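Local coordinates for response regulator receiver protein (PDB 4XLT) that probably acts as a phosphorylation-controlled receiver in two-component signal transduction, taking a phosphoryl group on an aspartate to switch its output, at residues D5-D10 and P53-L58; R85-M90 and K127-S132; S26-S31 and L121-L126; H44-G49 and Y75-E80; D11-L16 and T34-Q39. All coordinates share one frame; numbering follows the deposited sequence.

Contact 1. Residues D5-D10 and P53-L58; sequences DFIIVD and PDTVIL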
# COMPACT_ATOMS: atom_id res chain seq x y z
N ASP A 5 -12.97 6.07 -13.73
CA ASP A 5 -13.22 7.48 -13.50
C ASP A 5 -11.94 8.26 -13.75
O ASP A 5 -10.84 7.75 -13.53
CB ASP A 5 -13.72 7.73 -12.07
CG ASP A 5 -15.08 7.12 -11.81
OD1 ASP A 5 -15.78 6.78 -12.79
OD2 ASP A 5 -15.46 7.00 -10.63
N PHE A 6 -12.08 9.50 -14.21
CA PHE A 6 -10.92 10.35 -14.42
C PHE A 6 -11.03 11.64 -13.62
O PHE A 6 -12.06 12.31 -13.63
CB PHE A 6 -10.75 10.67 -15.91
CG PHE A 6 -9.92 9.65 -16.65
CD1 PHE A 6 -10.45 8.41 -16.95
CD2 PHE A 6 -8.63 9.95 -17.05
CE1 PHE A 6 -9.70 7.47 -17.64
CE2 PHE A 6 -7.88 9.02 -17.74
CZ PHE A 6 -8.41 7.78 -18.04
N ILE A 7 -9.95 11.96 -12.92
CA ILE A 7 -9.86 13.20 -12.17
C ILE A 7 -8.71 14.03 -12.69
O ILE A 7 -7.56 13.60 -12.67
CB ILE A 7 -9.67 12.93 -10.67
CG1 ILE A 7 -10.87 12.14 -10.12
CG2 ILE A 7 -9.49 14.23 -9.90
CD1 ILE A 7 -10.72 11.72 -8.68
N ILE A 8 -9.01 15.23 -13.18
CA ILE A 8 -7.98 16.13 -13.67
C ILE A 8 -7.77 17.27 -12.68
O ILE A 8 -8.73 17.89 -12.23
CB ILE A 8 -8.33 16.70 -15.06
CG1 ILE A 8 -8.80 15.58 -15.99
CG2 ILE A 8 -7.13 17.42 -15.66
CD1 ILE A 8 -9.29 16.08 -17.34
N VAL A 9 -6.51 17.52 -12.34
CA VAL A 9 -6.14 18.59 -11.43
C VAL A 9 -5.17 19.54 -12.12
O VAL A 9 -4.00 19.20 -12.32
CB VAL A 9 -5.51 18.05 -10.13
CG1 VAL A 9 -5.30 19.18 -9.13
CG2 VAL A 9 -6.37 16.95 -9.53
N ASP A 10 -5.65 20.72 -12.50
CA ASP A 10 -4.84 21.67 -13.25
C ASP A 10 -5.26 23.11 -12.92
O ASP A 10 -6.45 23.43 -12.92
CB ASP A 10 -4.98 21.40 -14.76
CG ASP A 10 -3.86 22.03 -15.58
OD1 ASP A 10 -3.37 23.13 -15.22
OD2 ASP A 10 -3.46 21.42 -16.59
N PRO A 53 -14.66 3.40 -8.02
CA PRO A 53 -14.20 2.74 -9.24
C PRO A 53 -12.71 2.93 -9.49
O PRO A 53 -12.08 3.76 -8.83
CB PRO A 53 -15.02 3.42 -10.34
CG PRO A 53 -16.20 3.98 -9.66
CD PRO A 53 -15.73 4.37 -8.29
N ASP A 54 -12.17 2.17 -10.44
CA ASP A 54 -10.81 2.40 -10.92
C ASP A 54 -10.68 3.85 -11.34
O ASP A 54 -11.38 4.31 -12.25
CB ASP A 54 -10.49 1.47 -12.09
CG ASP A 54 -10.35 0.02 -11.67
OD1 ASP A 54 -10.74 -0.30 -10.53
OD2 ASP A 54 -9.85 -0.79 -12.48
N THR A 55 -9.80 4.58 -10.68
CA THR A 55 -9.71 6.02 -10.88
C THR A 55 -8.33 6.45 -11.36
O THR A 55 -7.31 6.09 -10.77
CB THR A 55 -10.06 6.78 -9.59
OG1 THR A 55 -11.41 6.48 -9.21
CG2 THR A 55 -9.92 8.28 -9.79
N VAL A 56 -8.31 7.22 -12.44
CA VAL A 56 -7.08 7.82 -12.93
C VAL A 56 -7.03 9.30 -12.57
O VAL A 56 -8.00 10.03 -12.80
CB VAL A 56 -6.95 7.65 -14.47
CG1 VAL A 56 -5.67 8.31 -14.97
CG2 VAL A 56 -6.98 6.19 -14.85
N ILE A 57 -5.93 9.74 -11.98
CA ILE A 57 -5.75 11.15 -11.65
C ILE A 57 -4.64 11.78 -12.49
O ILE A 57 -3.50 11.33 -12.45
CB ILE A 57 -5.43 11.34 -10.16
CG1 ILE A 57 -6.56 10.79 -9.29
CG2 ILE A 57 -5.20 12.82 -9.86
CD1 ILE A 57 -6.39 11.04 -7.80
N LEU A 58 -5.00 12.82 -13.24
CA LEU A 58 -4.03 13.56 -14.02
C LEU A 58 -3.69 14.86 -13.31
O LEU A 58 -4.52 15.77 -13.20
CB LEU A 58 -4.57 13.84 -15.43
CG LEU A 58 -5.07 12.63 -16.21
CD1 LEU A 58 -5.48 13.03 -17.61
CD2 LEU A 58 -4.01 11.53 -16.24
O HOH W 1 -13.57 7.96 -8.89
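The Phe6 ring carries Val56 CB over one face, 3.8 Å from the ring centroid and 15° off the normal, a CH-pi contact; Leu58 CD1 stands at the ring's edge, near its plane. Val56 CB is offset toward the rim, with CG1 3.6 Å from Phe6 CE2 and CG2 nearest Phe6 CZ. Behind these side chains two parallel strands pair in register, Asp5 with Thr55 through Ile8 with Leu58, their axes 20° apart. Asp5 and Ile7 each donate and accept, Val9 N donates to Leu58 O, and the pairing continues from Val9 to Asp60; Ile7 N to Val56 O, at 2.7 Å, has an N-H...O angle of 170°. On the face of Ile7 and Ile57, Ile7 CD1 meets Thr55 CG2 at 3.7 Å. Asp5 OD2 rests against Pro53 CG at 3.3 Å, and a water donates both to it and to Thr55 OG1; Asp5 OD1 is bonded to Ser31 OG. This is the centre of the CheY-like receiver sheet: strand 54-60 ends at Asp60, the predicted phosphorylation site, unmodified here. Strands 31-35 and 86-92 flank the pair; Leu16 and Leu23 of helix 13-25 cover Ile8, whereas Ala41 and Leu45 of helix 38-46 cover Val9 and Ile7.

Contact 2. Residues R85-M90 and K127-S132; sequences RIRLFM and KRWFPS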
# COMPACT_ATOMS: atom_id res chain seq x y z
N ARG A 85 -6.97 2.04 -5.31
CA ARG A 85 -7.98 2.10 -6.36
C ARG A 85 -7.65 3.19 -7.37
O ARG A 85 -8.41 3.46 -8.30
CB ARG A 85 -9.37 2.36 -5.77
CG ARG A 85 -9.77 1.41 -4.65
CD ARG A 85 -10.69 0.30 -5.14
NE ARG A 85 -10.07 -0.51 -6.18
CZ ARG A 85 -10.42 -0.49 -7.46
NH1 ARG A 85 -9.79 -1.27 -8.33
NH2 ARG A 85 -11.40 0.30 -7.87
N ILE A 86 -6.49 3.83 -7.17
CA ILE A 86 -6.12 5.00 -7.94
C ILE A 86 -4.76 4.83 -8.61
O ILE A 86 -3.84 4.23 -8.05
CB ILE A 86 -6.09 6.25 -7.03
CG1 ILE A 86 -7.47 6.50 -6.43
CG2 ILE A 86 -5.60 7.48 -7.79
CD1 ILE A 86 -7.51 7.62 -5.41
N ARG A 87 -4.65 5.33 -9.84
CA ARG A 87 -3.37 5.45 -10.53
C ARG A 87 -3.12 6.92 -10.85
O ARG A 87 -3.86 7.53 -11.62
CB ARG A 87 -3.36 4.61 -11.81
CG ARG A 87 -3.69 3.15 -11.60
CD ARG A 87 -2.67 2.44 -10.73
NE ARG A 87 -3.00 1.03 -10.57
CZ ARG A 87 -3.66 0.53 -9.53
NH1 ARG A 87 -4.04 1.32 -8.53
NH2 ARG A 87 -3.93 -0.77 -9.47
N LEU A 88 -2.08 7.48 -10.25
CA LEU A 88 -1.80 8.91 -10.34
C LEU A 88 -0.69 9.21 -11.35
O LEU A 88 0.39 8.62 -11.30
CB LEU A 88 -1.43 9.45 -8.96
CG LEU A 88 -0.86 10.87 -8.82
CD1 LEU A 88 -1.83 11.89 -9.37
CD2 LEU A 88 -0.53 11.17 -7.37
N PHE A 89 -0.97 10.13 -12.27
CA PHE A 89 0.01 10.51 -13.30
C PHE A 89 0.28 12.00 -13.27
O PHE A 89 -0.62 12.81 -13.04
CB PHE A 89 -0.48 10.09 -14.69
CG PHE A 89 -0.63 8.61 -14.85
CD1 PHE A 89 -1.80 7.97 -14.48
CD2 PHE A 89 0.40 7.85 -15.37
CE1 PHE A 89 -1.94 6.60 -14.62
CE2 PHE A 89 0.27 6.48 -15.52
CZ PHE A 89 -0.90 5.86 -15.14
N MSE A 90 1.54 12.36 -13.51
CA MSE A 90 1.94 13.76 -13.59
C MSE A 90 1.92 14.21 -15.05
O MSE A 90 2.38 13.50 -15.93
CB MSE A 90 3.34 13.94 -12.98
CG MSE A 90 3.78 15.39 -12.81
SE MSE A 90 2.99 16.27 -11.26
CE MSE A 90 4.07 15.45 -9.86
N LYS A 127 -3.69 -0.26 -19.63
CA LYS A 127 -3.70 -1.72 -19.68
C LYS A 127 -2.72 -2.29 -18.65
O LYS A 127 -2.98 -3.33 -18.05
CB LYS A 127 -3.34 -2.24 -21.08
CG LYS A 127 -4.34 -1.90 -22.17
CD LYS A 127 -4.01 -2.66 -23.46
CE LYS A 127 -4.94 -2.28 -24.60
NZ LYS A 127 -4.70 -0.89 -25.09
N ARG A 128 -1.61 -1.59 -18.47
CA ARG A 128 -0.58 -2.01 -17.53
C ARG A 128 -1.01 -1.85 -16.07
O ARG A 128 -0.73 -2.71 -15.23
CB ARG A 128 0.72 -1.22 -17.77
CG ARG A 128 1.57 -1.74 -18.92
CD ARG A 128 2.81 -0.88 -19.12
NE ARG A 128 3.55 -0.66 -17.88
CZ ARG A 128 4.67 0.06 -17.79
NH1 ARG A 128 5.18 0.62 -18.87
NH2 ARG A 128 5.27 0.21 -16.61
N TRP A 129 -1.69 -0.75 -15.77
CA TRP A 129 -1.93 -0.38 -14.38
C TRP A 129 -3.35 -0.66 -13.90
O TRP A 129 -3.60 -0.73 -12.70
CB TRP A 129 -1.58 1.10 -14.19
CG TRP A 129 -0.14 1.34 -14.45
CD1 TRP A 129 0.41 1.90 -15.56
CD2 TRP A 129 0.95 0.98 -13.60
NE1 TRP A 129 1.77 1.93 -15.45
CE2 TRP A 129 2.13 1.37 -14.25
CE3 TRP A 129 1.04 0.37 -12.34
CZ2 TRP A 129 3.40 1.18 -13.69
CZ3 TRP A 129 2.30 0.18 -11.78
CH2 TRP A 129 3.46 0.58 -12.46
N PHE A 130 -4.27 -0.84 -14.85
CA PHE A 130 -5.61 -1.32 -14.53
C PHE A 130 -5.93 -2.53 -15.41
O PHE A 130 -6.68 -2.42 -16.37
CB PHE A 130 -6.65 -0.22 -14.73
CG PHE A 130 -6.78 0.71 -13.56
CD1 PHE A 130 -6.76 0.22 -12.26
CD2 PHE A 130 -6.93 2.07 -13.75
CE1 PHE A 130 -6.89 1.08 -11.18
CE2 PHE A 130 -7.05 2.94 -12.68
CZ PHE A 130 -7.03 2.44 -11.39
N PRO A 131 -5.35 -3.69 -15.07
CA PRO A 131 -5.35 -4.90 -15.91
C PRO A 131 -6.71 -5.56 -16.08
O PRO A 131 -7.75 -4.94 -15.83
CB PRO A 131 -4.39 -5.84 -15.17
CG PRO A 131 -4.44 -5.40 -13.76
CD PRO A 131 -4.60 -3.91 -13.82
N SER A 132 -6.69 -6.82 -16.51
CA SER A 132 -7.89 -7.58 -16.87
C SER A 132 -8.69 -6.84 -17.94
O SER A 132 -8.30 -6.80 -19.11
CB SER A 132 -8.77 -7.85 -15.65
OG SER A 132 -9.72 -6.82 -15.49
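Arg87 NE donates to Trp129 O at 2.8 Å with an N-H...O angle of 137°, and NH2 adds a weak bond to the same oxygen, which lies tilted from the guanidinium plane. NH1 turns back to Ile86 O at 3.0 Å, in the guanidinium plane, and also reaches Ala84 O, so carbonyls on both sides of the contact fix the group's rotation. A bend at chi2 (-64°) brings Arg87 CD to 3.9 Å from Trp129 CB. In the receiver fold this joins strand 86-92 to the end of helix 119-129, where Phe130 is the first residue to leave helical geometry. Phe130 packs against the arginine: Arg87 CG stands over its ring face, 3.7 Å from the centroid, a CH-pi contact, and Phe130 CE1 lies over one guanidinium face, the two planes 31° apart. At the ring's edge Arg85 O approaches Phe130 CZ at 3.5 Å. Farther along the strand, Phe89 CZ meets Trp129 CD1 at 4.2 Å, and Ile110 of strand 109-114 touches both residues. Ala81 of the second subunit packs on Arg87.

Contact 3. Residues S26-S31 and L121-L126; sequences SGLTTS and LLRELL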
# COMPACT_ATOMS: atom_id res chain seq x y z
N SER A 26 -12.85 10.57 -26.67
CA SER A 26 -12.51 9.17 -26.85
C SER A 26 -13.40 8.29 -25.98
O SER A 26 -14.10 8.79 -25.09
CB SER A 26 -11.04 8.92 -26.53
OG SER A 26 -10.75 9.20 -25.17
N GLY A 27 -13.39 6.99 -26.23
CA GLY A 27 -14.16 6.06 -25.43
C GLY A 27 -13.38 5.60 -24.21
O GLY A 27 -13.65 4.54 -23.64
N LEU A 28 -12.41 6.41 -23.80
CA LEU A 28 -11.53 6.05 -22.70
C LEU A 28 -12.24 6.16 -21.36
O LEU A 28 -11.93 5.43 -20.42
CB LEU A 28 -10.29 6.95 -22.71
CG LEU A 28 -9.08 6.46 -21.93
CD1 LEU A 28 -8.64 5.09 -22.43
CD2 LEU A 28 -7.95 7.46 -22.03
N THR A 29 -13.20 7.08 -21.27
CA THR A 29 -13.97 7.29 -20.05
C THR A 29 -15.24 8.06 -20.33
O THR A 29 -15.38 8.70 -21.38
CB THR A 29 -13.15 8.04 -18.99
OG1 THR A 29 -13.96 8.26 -17.82
CG2 THR A 29 -12.67 9.38 -19.53
N THR A 30 -16.18 8.01 -19.39
CA THR A 30 -17.44 8.73 -19.52
C THR A 30 -17.68 9.65 -18.33
O THR A 30 -18.62 10.44 -18.32
CB THR A 30 -18.63 7.76 -19.66
OG1 THR A 30 -18.64 6.85 -18.56
CG2 THR A 30 -18.52 6.97 -20.96
N SER A 31 -16.82 9.54 -17.32
CA SER A 31 -16.96 10.35 -16.12
C SER A 31 -15.67 11.10 -15.80
O SER A 31 -14.73 10.54 -15.23
CB SER A 31 -17.37 9.48 -14.93
OG SER A 31 -16.42 8.46 -14.69
N LEU A 121 -1.33 6.71 -26.14
CA LEU A 121 -0.24 6.41 -25.22
C LEU A 121 -0.78 6.09 -23.83
O LEU A 121 -0.28 5.20 -23.15
CB LEU A 121 0.73 7.60 -25.15
CG LEU A 121 2.04 7.48 -24.36
CD1 LEU A 121 3.11 8.33 -25.03
CD2 LEU A 121 1.86 7.90 -22.91
N LEU A 122 -1.82 6.82 -23.42
CA LEU A 122 -2.39 6.64 -22.09
C LEU A 122 -3.26 5.39 -22.03
O LEU A 122 -3.24 4.66 -21.04
CB LEU A 122 -3.20 7.87 -21.68
CG LEU A 122 -3.59 7.95 -20.20
CD1 LEU A 122 -3.35 9.34 -19.66
CD2 LEU A 122 -5.04 7.57 -20.01
N ARG A 123 -4.02 5.15 -23.09
CA ARG A 123 -4.89 3.98 -23.18
C ARG A 123 -4.09 2.68 -23.06
O ARG A 123 -4.52 1.73 -22.41
CB ARG A 123 -5.68 4.00 -24.49
CG ARG A 123 -6.33 2.67 -24.86
CD ARG A 123 -7.76 2.87 -25.34
NE ARG A 123 -7.88 3.99 -26.27
CZ ARG A 123 -9.04 4.55 -26.62
NH1 ARG A 123 -10.17 4.10 -26.11
NH2 ARG A 123 -9.05 5.56 -27.48
N GLU A 124 -2.91 2.65 -23.68
CA GLU A 124 -2.04 1.49 -23.59
C GLU A 124 -1.49 1.38 -22.17
O GLU A 124 -1.38 0.29 -21.61
CB GLU A 124 -0.91 1.58 -24.61
CG GLU A 124 -0.22 0.24 -24.88
CD GLU A 124 -1.15 -0.77 -25.53
OE1 GLU A 124 -2.15 -0.36 -26.16
OE2 GLU A 124 -0.88 -1.99 -25.41
N LEU A 125 -1.14 2.53 -21.61
CA LEU A 125 -0.59 2.60 -20.26
C LEU A 125 -1.61 2.16 -19.21
O LEU A 125 -1.24 1.65 -18.15
CB LEU A 125 -0.09 4.01 -19.97
CG LEU A 125 0.93 4.19 -18.85
CD1 LEU A 125 2.07 3.19 -19.00
CD2 LEU A 125 1.47 5.61 -18.86
N LEU A 126 -2.89 2.34 -19.51
CA LEU A 126 -3.94 1.92 -18.59
C LEU A 126 -4.08 0.40 -18.55
O LEU A 126 -4.53 -0.16 -17.54
CB LEU A 126 -5.28 2.55 -18.98
CG LEU A 126 -5.39 4.06 -18.83
CD1 LEU A 126 -6.80 4.53 -19.18
CD2 LEU A 126 -5.00 4.50 -17.43
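Leu28 CD2 meets Leu122 CD2 at 3.5 Å, the two side chains crossing at about a right angle; this is the tight part of the contact. Leu28 and Leu126 reach toward each other tip to tip, with their CD1 atoms 3.8 Å apart. Leu28 CB already points from the loop after helix 13-25 toward helix 119-129, and CG, anti to the backbone N (chi1 -162°), continues toward Leu122 and Leu126. Leu122 and Leu126 also touch Phe6, so the loop residue extends the hydrophobic layer between this helix and the central strands of the receiver fold. The solvent side is looser. Arg123 slides past Leu28 in the opposite direction, its CD 3.8 Å from Leu28 CD1, and its chain bends at chi2 and chi3. The guanidinium then comes near the backbone at Gly27 and near Ser26: Arg123 NH1 is 4.0 Å from Gly27 C, and NH2 is 4.0 Å from Ser26 CB. Ser26 OG is bonded to Leu23 O, in the last turn of the preceding helix. No hydrogen bond spans the two segments, so what holds them is apolar contact among three leucines, with the arginine's methylene groups extending it toward solvent.

Contact 4. Residues H44-G49 and Y75-E80; sequences HLRSQG and YGMLPE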
# COMPACT_ATOMS: atom_id res chain seq x y z
N HIS A 44 -12.16 16.31 -2.14
CA HIS A 44 -12.99 15.30 -2.77
C HIS A 44 -12.48 13.89 -2.48
O HIS A 44 -13.27 12.97 -2.22
CB HIS A 44 -13.06 15.52 -4.28
CG HIS A 44 -13.67 14.38 -5.03
ND1 HIS A 44 -12.91 13.48 -5.76
CD2 HIS A 44 -14.95 13.96 -5.14
CE1 HIS A 44 -13.71 12.58 -6.30
NE2 HIS A 44 -14.95 12.85 -5.94
N LEU A 45 -11.17 13.71 -2.52
CA LEU A 45 -10.57 12.40 -2.28
C LEU A 45 -10.76 11.95 -0.83
O LEU A 45 -10.92 10.76 -0.56
CB LEU A 45 -9.08 12.42 -2.63
CG LEU A 45 -8.76 12.54 -4.13
CD1 LEU A 45 -7.26 12.65 -4.36
CD2 LEU A 45 -9.33 11.35 -4.89
N ARG A 46 -10.75 12.89 0.10
CA ARG A 46 -10.90 12.57 1.52
C ARG A 46 -12.30 12.07 1.85
O ARG A 46 -12.52 11.50 2.92
CB ARG A 46 -10.55 13.78 2.38
CG ARG A 46 -9.06 14.01 2.55
CD ARG A 46 -8.77 15.34 3.22
NE ARG A 46 -7.33 15.55 3.40
CZ ARG A 46 -6.79 16.71 3.75
NH1 ARG A 46 -7.55 17.77 3.95
NH2 ARG A 46 -5.47 16.81 3.89
N SER A 47 -13.24 12.28 0.95
CA SER A 47 -14.62 11.84 1.17
C SER A 47 -14.88 10.49 0.50
O SER A 47 -15.98 9.95 0.61
CB SER A 47 -15.61 12.89 0.66
OG SER A 47 -15.57 12.99 -0.76
N GLN A 48 -13.87 9.95 -0.17
CA GLN A 48 -14.03 8.68 -0.88
C GLN A 48 -13.64 7.49 -0.01
O GLN A 48 -12.85 7.62 0.92
CB GLN A 48 -13.18 8.68 -2.16
CG GLN A 48 -13.41 9.88 -3.06
CD GLN A 48 -14.85 10.01 -3.52
OE1 GLN A 48 -15.45 9.05 -3.98
NE2 GLN A 48 -15.40 11.21 -3.39
N GLY A 49 -14.22 6.34 -0.32
CA GLY A 49 -13.88 5.10 0.36
C GLY A 49 -13.20 4.14 -0.60
O GLY A 49 -12.86 4.52 -1.72
N TYR A 75 -1.69 13.71 -0.66
CA TYR A 75 -2.21 12.49 -1.26
C TYR A 75 -1.74 11.25 -0.50
O TYR A 75 -2.49 10.30 -0.32
CB TYR A 75 -1.80 12.40 -2.73
CG TYR A 75 -2.28 11.15 -3.43
CD1 TYR A 75 -3.55 11.08 -3.99
CD2 TYR A 75 -1.47 10.03 -3.52
CE1 TYR A 75 -4.00 9.94 -4.62
CE2 TYR A 75 -1.90 8.88 -4.14
CZ TYR A 75 -3.17 8.84 -4.69
OH TYR A 75 -3.61 7.69 -5.31
N GLY A 76 -0.48 11.29 -0.05
CA GLY A 76 0.09 10.18 0.70
C GLY A 76 -0.56 10.00 2.05
O GLY A 76 -0.37 8.97 2.71
N MSE A 77 -1.33 10.99 2.48
CA MSE A 77 -2.03 10.95 3.76
C MSE A 77 -3.37 10.21 3.66
O MSE A 77 -3.93 9.79 4.67
CB MSE A 77 -2.25 12.37 4.29
CG MSE A 77 -1.01 13.00 4.90
SE MSE A 77 -1.19 14.92 5.25
CE MSE A 77 -3.13 15.02 5.43
N LEU A 78 -3.88 10.06 2.44
CA LEU A 78 -5.10 9.29 2.21
C LEU A 78 -4.89 7.83 2.64
O LEU A 78 -3.77 7.33 2.61
CB LEU A 78 -5.51 9.35 0.74
CG LEU A 78 -5.90 10.74 0.22
CD1 LEU A 78 -6.05 10.72 -1.29
CD2 LEU A 78 -7.18 11.21 0.90
N PRO A 79 -5.98 7.16 3.04
CA PRO A 79 -5.87 5.75 3.44
C PRO A 79 -5.37 4.90 2.28
O PRO A 79 -5.72 5.17 1.14
CB PRO A 79 -7.31 5.37 3.82
CG PRO A 79 -7.97 6.68 4.15
CD PRO A 79 -7.35 7.68 3.22
N GLU A 80 -4.56 3.88 2.58
CA GLU A 80 -3.98 3.05 1.54
C GLU A 80 -5.06 2.32 0.73
O GLU A 80 -4.87 2.04 -0.45
CB GLU A 80 -3.00 2.05 2.16
CG GLU A 80 -1.78 2.72 2.78
CD GLU A 80 -0.85 1.75 3.51
OE1 GLU A 80 -1.28 0.62 3.83
OE2 GLU A 80 0.31 2.14 3.77
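Leu45 and Leu78 join the C-terminal end of helix 38-46 in the receiver fold to the link from helix 68-75 to helix 80-83, which opens with a type I beta turn from Tyr75 to Leu78. Both leucines set CG anti to the carbonyl carbon (chi1 -69° and -64°), and their side chains cross at about a right angle. Leu78 divides its methyls: CD1 lies 3.7 Å from Leu45 CB, and CD2 lies 3.8 Å from Arg46 CG. Leu45 CD1 also approaches the edge of the Tyr75 ring, 4.0 Å from Tyr75 CD1, while Ile57 of strand 54-60 touches both residues from the sheet side. Arg46 is extended from CG to NE, and this length takes its guanidinium past Leu78 to Met77; its NH1 forms a salt bridge with Glu104 of the third subunit. Selenomethionine Met77 bends at chi3 (25°), turning its methyl toward the arginine, and the same Glu104 packs on it. Met77 CE lies 3.3 Å from Arg46 NH2.

Contact 5. Residues D11-L16 and T34-Q39; sequences DSVFDL and TFNSAQ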
# COMPACT_ATOMS: atom_id res chain seq x y z
N ASP A 11 -4.28 23.96 -12.65
CA ASP A 11 -4.56 25.36 -12.33
C ASP A 11 -4.93 26.15 -13.58
O ASP A 11 -5.53 27.22 -13.49
CB ASP A 11 -3.35 26.01 -11.64
CG ASP A 11 -2.14 26.09 -12.54
OD1 ASP A 11 -1.90 25.13 -13.30
OD2 ASP A 11 -1.44 27.12 -12.50
N SER A 12 -4.56 25.61 -14.74
CA SER A 12 -4.91 26.23 -16.01
C SER A 12 -6.32 25.83 -16.43
O SER A 12 -6.58 24.67 -16.74
CB SER A 12 -3.92 25.84 -17.10
OG SER A 12 -4.39 26.24 -18.38
N VAL A 13 -7.23 26.80 -16.43
CA VAL A 13 -8.63 26.55 -16.74
C VAL A 13 -8.79 26.10 -18.19
O VAL A 13 -9.59 25.22 -18.49
CB VAL A 13 -9.48 27.80 -16.48
CG1 VAL A 13 -10.95 27.50 -16.72
CG2 VAL A 13 -9.28 28.29 -15.05
N PHE A 14 -8.02 26.71 -19.09
CA PHE A 14 -8.01 26.30 -20.49
C PHE A 14 -7.58 24.84 -20.64
O PHE A 14 -8.27 24.05 -21.28
CB PHE A 14 -7.10 27.21 -21.31
CG PHE A 14 -6.91 26.76 -22.73
CD1 PHE A 14 -7.94 26.87 -23.65
CD2 PHE A 14 -5.70 26.21 -23.14
CE1 PHE A 14 -7.77 26.45 -24.96
CE2 PHE A 14 -5.52 25.79 -24.45
CZ PHE A 14 -6.56 25.91 -25.36
N ASP A 15 -6.44 24.49 -20.04
CA ASP A 15 -5.94 23.12 -20.12
C ASP A 15 -6.91 22.14 -19.47
O ASP A 15 -7.10 21.03 -19.96
CB ASP A 15 -4.56 23.00 -19.46
CG ASP A 15 -3.48 23.73 -20.24
OD1 ASP A 15 -3.70 24.04 -21.43
OD2 ASP A 15 -2.40 23.99 -19.66
N LEU A 16 -7.52 22.56 -18.36
CA LEU A 16 -8.45 21.71 -17.63
C LEU A 16 -9.63 21.26 -18.49
O LEU A 16 -9.88 20.06 -18.64
CB LEU A 16 -8.97 22.44 -16.39
CG LEU A 16 -9.70 21.60 -15.34
CD1 LEU A 16 -8.79 20.52 -14.79
CD2 LEU A 16 -10.22 22.48 -14.22
N THR A 34 -13.27 17.51 -12.76
CA THR A 34 -12.21 18.50 -12.93
C THR A 34 -12.03 19.39 -11.70
O THR A 34 -13.00 19.87 -11.12
CB THR A 34 -12.49 19.41 -14.15
OG1 THR A 34 -13.77 20.03 -14.01
CG2 THR A 34 -12.45 18.61 -15.44
N PHE A 35 -10.77 19.60 -11.32
CA PHE A 35 -10.46 20.46 -10.18
C PHE A 35 -9.43 21.52 -10.55
O PHE A 35 -8.41 21.23 -11.16
CB PHE A 35 -9.96 19.63 -9.00
CG PHE A 35 -10.98 18.68 -8.46
CD1 PHE A 35 -11.98 19.12 -7.61
CD2 PHE A 35 -10.94 17.33 -8.79
CE1 PHE A 35 -12.93 18.25 -7.11
CE2 PHE A 35 -11.88 16.45 -8.29
CZ PHE A 35 -12.87 16.91 -7.45
N ASN A 36 -9.72 22.75 -10.15
CA ASN A 36 -8.87 23.89 -10.45
C ASN A 36 -7.85 24.13 -9.34
O ASN A 36 -6.95 24.96 -9.47
CB ASN A 36 -9.72 25.14 -10.66
CG ASN A 36 -8.97 26.26 -11.35
OD1 ASN A 36 -7.93 26.03 -11.97
ND2 ASN A 36 -9.49 27.48 -11.25
N SER A 37 -7.99 23.40 -8.24
CA SER A 37 -7.10 23.54 -7.09
C SER A 37 -6.83 22.20 -6.41
O SER A 37 -7.71 21.34 -6.34
CB SER A 37 -7.68 24.53 -6.09
OG SER A 37 -8.93 24.08 -5.60
N ALA A 38 -5.62 22.05 -5.90
CA ALA A 38 -5.22 20.85 -5.18
C ALA A 38 -6.08 20.62 -3.94
O ALA A 38 -6.42 19.49 -3.61
CB ALA A 38 -3.75 20.93 -4.79
N GLN A 39 -6.43 21.71 -3.26
CA GLN A 39 -7.25 21.64 -2.05
C GLN A 39 -8.59 20.98 -2.34
O GLN A 39 -8.99 20.03 -1.67
CB GLN A 39 -7.46 23.03 -1.46
CG GLN A 39 -8.44 23.08 -0.29
CD GLN A 39 -7.95 22.32 0.93
OE1 GLN A 39 -6.75 22.13 1.12
NE2 GLN A 39 -8.89 21.87 1.76
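Asp11 and Asn36, just before helix 13-25 and just after strand 31-35, bring the backbones closest, CA to CA 4.9 Å; within the helix and the strand, Leu16 CA and Thr34 CA are 6.8 Å apart. Leu16 makes the main side-chain contact. With CG anti to the backbone N (chi1 -167°), it projects toward the strand: CG touches Thr34 CB at 3.7 Å, and both methyls also face that atom, CD1 at 3.9 Å and CD2 at 3.8 Å. Leu16 CD1 also rests 3.7 Å from Phe35 O, an apolar group against the strand's backbone. At the exposed end, the Asn36 side chain extends beside the Asp11 carbonyl and Val13 CG2. Ser12 caps the helix: Asp15 N donates to Ser12 OG at 3.2 Å, with an angle of 165°. The contact belongs to the beta-alpha-beta unit of strand 4-9, helix 13-25 and strand 31-35. Asp11 lies close to Asp60, the predicted phosphorylation site, placing this end of the unit beside the probable acidic pocket of the receiver. Leu16 also packs on Asp10, which follows strand 4-9, while Phe35 turns to Ala40, Ala41 and His44 of helix 38-46.

Contact 1 lies nearest the middle of the chain, its centre about 5 Å from that of the chain, and touches all four others, whose centres stand about 10 to 13 Å from its own. Its strands are central in the parallel five-stranded sheet, which contacts 2 and 5 also reach, through strands 86-92 and 31-35; these two sit on opposite sides of the chain's centre, about 21 Å apart between centres. Contacts 2 and 3 share helix 119-129, and contacts 4 and 5 share helix 38-46. Along the chain, contact 5 nests within the loop closed by contact 1, and contact 4 within that closed by contact 3. Contact 5 borders the predicted phosphorylation site, whereas contacts 2 and 4 also meet neighbouring subunits.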